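Local coordinates for protein Non-ribosomal peptide synthetase (Methanobrevibacter ruminantium, PDB 6VTZ) that probably takes part in non-ribosomal peptide assembly, its modelled part being consistent with a terminal reductase domain that uses NADPH to release the product, at residues 145-150 / 180-185. Sequence-based numbering, arbitrary orientation.
Sequences EFIKSE and EDFTDL
The ring of Phe182 presents its edge, close to the ring plane, to CE of Lys148, while CG2 of Ile147 meets the same ring obliquely, 3.9 Å from CE1. Within 145-150, elsewhere on the helix surface, CB of Glu150 lies over one face of the Phe146 ring, 3.7 Å above the plane and shifted toward the rim. The contacts across the two segments illustrate a common principle: a loop rests on a helix through a small apolar patch, with a charged pair at its border. In Ile147 the CG2 methyl stands anti to the backbone N, and this branch does the touching: besides the ring it packs against CD1 of Leu185 at 3.7 Å. Met174 of helix 166-177 touches both Ile147 and Phe182, and Ile190 of strand 190-194 touches Ile147 and Leu185, so the contact joins helix 137-149 to the connection between helix 166-177 and strand 190-194, beside that strand of the Rossmann-type sheet.

At the exposed margin, Lys148 and Glu180 approach from opposite directions. The lysine chain, bent from chi2 (-89°) onward, brings CE within 3.4 Å of Glu180 OE1 and NZ within 3.4 Å of OE2, the latter a weak hydrogen bond within a salt bridge. Near the helix end, Ser149 N and Ser149 OG grip Glu145 O from opposite faces of its carbonyl plane, the hydroxyl at 2.8 Å. Chemically, the methyl and ring contacts are the buried part of this joint, whereas the long, solvent-accessible ion pair at its border is likely to contribute only modestly.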
loop_
_atom_site.group_PDB
_atom_site.type_symbol
_atom_site.label_atom_id
_atom_site.label_comp_id
_atom_site.label_asym_id
_atom_site.label_seq_id
_atom_site.Cartn_x
_atom_site.Cartn_y
_atom_site.Cartn_z
ATOM N N GLU A 145 1.443 9.283 11.569
ATOM C CA GLU A 145 1.904 10.460 10.831
ATOM C C GLU A 145 0.872 11.569 10.852
ATOM O O GLU A 145 1.223 12.753 10.955
ATOM C CB GLU A 145 2.216 10.124 9.376
ATOM C CG GLU A 145 3.489 9.401 9.157
ATOM C CD GLU A 145 4.707 10.169 9.640
ATOM O OE1 GLU A 145 4.615 11.417 9.857
ATOM O OE2 GLU A 145 5.762 9.492 9.780
ATOM N N PHE A 146 -0.406 11.216 10.704
ATOM C CA PHE A 146 -1.434 12.242 10.765
ATOM C C PHE A 146 -1.353 13.011 12.082
ATOM O O PHE A 146 -1.308 14.250 12.092
ATOM C CB PHE A 146 -2.814 11.618 10.560
ATOM C CG PHE A 146 -3.897 12.625 10.484
ATOM C CD1 PHE A 146 -4.185 13.251 9.287
ATOM C CD2 PHE A 146 -4.589 13.004 11.626
ATOM C CE1 PHE A 146 -5.176 14.216 9.218
ATOM C CE2 PHE A 146 -5.567 13.973 11.566
ATOM C CZ PHE A 146 -5.869 14.575 10.362
ATOM N N ILE A 147 -1.294 12.290 13.207
ATOM C CA ILE A 147 -1.259 12.952 14.515
ATOM C C ILE A 147 0.016 13.781 14.679
ATOM O O ILE A 147 -0.003 14.875 15.258
ATOM C CB ILE A 147 -1.397 11.907 15.633
ATOM C CG1 ILE A 147 -2.828 11.399 15.699
ATOM C CG2 ILE A 147 -0.923 12.441 16.977
ATOM C CD1 ILE A 147 -2.848 9.952 16.123
ATOM N N LYS A 148 1.141 13.281 14.169
ATOM C CA LYS A 148 2.403 13.979 14.365
ATOM C C LYS A 148 2.559 15.197 13.462
ATOM O O LYS A 148 3.298 16.113 13.825
ATOM C CB LYS A 148 3.576 13.016 14.157
ATOM C CG LYS A 148 3.817 12.100 15.364
ATOM C CD LYS A 148 4.771 12.741 16.386
ATOM C CE LYS A 148 4.394 12.423 17.831
ATOM N NZ LYS A 148 3.676 13.561 18.494
ATOM N N SER A 149 1.868 15.263 12.316
ATOM C CA SER A 149 2.154 16.357 11.395
ATOM C C SER A 149 0.935 17.021 10.752
ATOM O O SER A 149 1.118 17.851 9.854
ATOM C CB SER A 149 3.121 15.873 10.301
ATOM O OG SER A 149 2.580 14.797 9.556
ATOM N N GLU A 150 -0.292 16.710 11.163
ATOM C CA GLU A 150 -1.467 17.418 10.664
ATOM C C GLU A 150 -2.294 17.896 11.849
ATOM O O GLU A 150 -2.155 17.394 12.968
ATOM C CB GLU A 150 -2.322 16.547 9.721
ATOM C CG GLU A 150 -1.532 15.781 8.646
ATOM C CD GLU A 150 -1.074 16.644 7.428
ATOM O OE1 GLU A 150 -1.784 17.639 7.077
ATOM O OE2 GLU A 150 -0.015 16.288 6.809
ATOM N N GLU A 180 5.103 6.094 22.600
ATOM C CA GLU A 180 4.219 7.178 23.011
ATOM C C GLU A 180 2.844 6.659 23.417
ATOM O O GLU A 180 2.278 5.768 22.775
ATOM C CB GLU A 180 4.067 8.176 21.868
ATOM C CG GLU A 180 4.042 9.618 22.319
ATOM C CD GLU A 180 4.428 10.564 21.205
ATOM O OE1 GLU A 180 4.984 10.076 20.187
ATOM O OE2 GLU A 180 4.186 11.789 21.349
ATOM N N ASP A 181 2.312 7.211 24.506
ATOM C CA ASP A 181 0.922 6.968 24.866
ATOM C C ASP A 181 0.057 8.022 24.194
ATOM O O ASP A 181 0.357 9.218 24.261
ATOM C CB ASP A 181 0.701 7.000 26.378
ATOM C CG ASP A 181 -0.688 6.516 26.763
ATOM O OD1 ASP A 181 -1.365 5.912 25.906
ATOM O OD2 ASP A 181 -1.120 6.746 27.912
ATOM N N PHE A 182 -1.010 7.575 23.536
ATOM C CA PHE A 182 -1.865 8.476 22.776
ATOM C C PHE A 182 -3.279 8.543 23.323
ATOM O O PHE A 182 -4.156 9.119 22.666
ATOM C CB PHE A 182 -1.899 8.071 21.302
ATOM C CG PHE A 182 -0.706 8.536 20.520
ATOM C CD1 PHE A 182 -0.364 9.888 20.488
ATOM C CD2 PHE A 182 0.083 7.629 19.830
ATOM C CE1 PHE A 182 0.740 10.329 19.776
ATOM C CE2 PHE A 182 1.179 8.053 19.117
ATOM C CZ PHE A 182 1.509 9.411 19.084
ATOM N N THR A 183 -3.525 7.987 24.511
ATOM C CA THR A 183 -4.890 7.962 25.021
ATOM C C THR A 183 -5.445 9.370 25.227
ATOM O O THR A 183 -6.658 9.575 25.112
ATOM C CB THR A 183 -4.951 7.149 26.317
ATOM O OG1 THR A 183 -4.139 7.770 27.320
ATOM C CG2 THR A 183 -4.438 5.745 26.072
ATOM N N ASP A 184 -4.587 10.358 25.491
ATOM C CA ASP A 184 -5.110 11.688 25.801
ATOM C C ASP A 184 -5.775 12.325 24.586
ATOM O O ASP A 184 -6.730 13.102 24.730
ATOM C CB ASP A 184 -3.997 12.591 26.344
ATOM C CG ASP A 184 -2.709 12.488 25.531
ATOM O OD1 ASP A 184 -2.252 11.338 25.281
ATOM O OD2 ASP A 184 -2.164 13.554 25.138
ATOM N N LEU A 185 -5.297 11.995 23.387
ATOM C CA LEU A 185 -5.884 12.499 22.154
ATOM C C LEU A 185 -7.178 11.784 21.767
ATOM O O LEU A 185 -7.987 12.358 21.025
ATOM C CB LEU A 185 -4.860 12.382 21.025
ATOM C CG LEU A 185 -3.660 13.274 21.276
ATOM C CD1 LEU A 185 -2.610 13.113 20.186
ATOM C CD2 LEU A 185 -4.149 14.713 21.363
#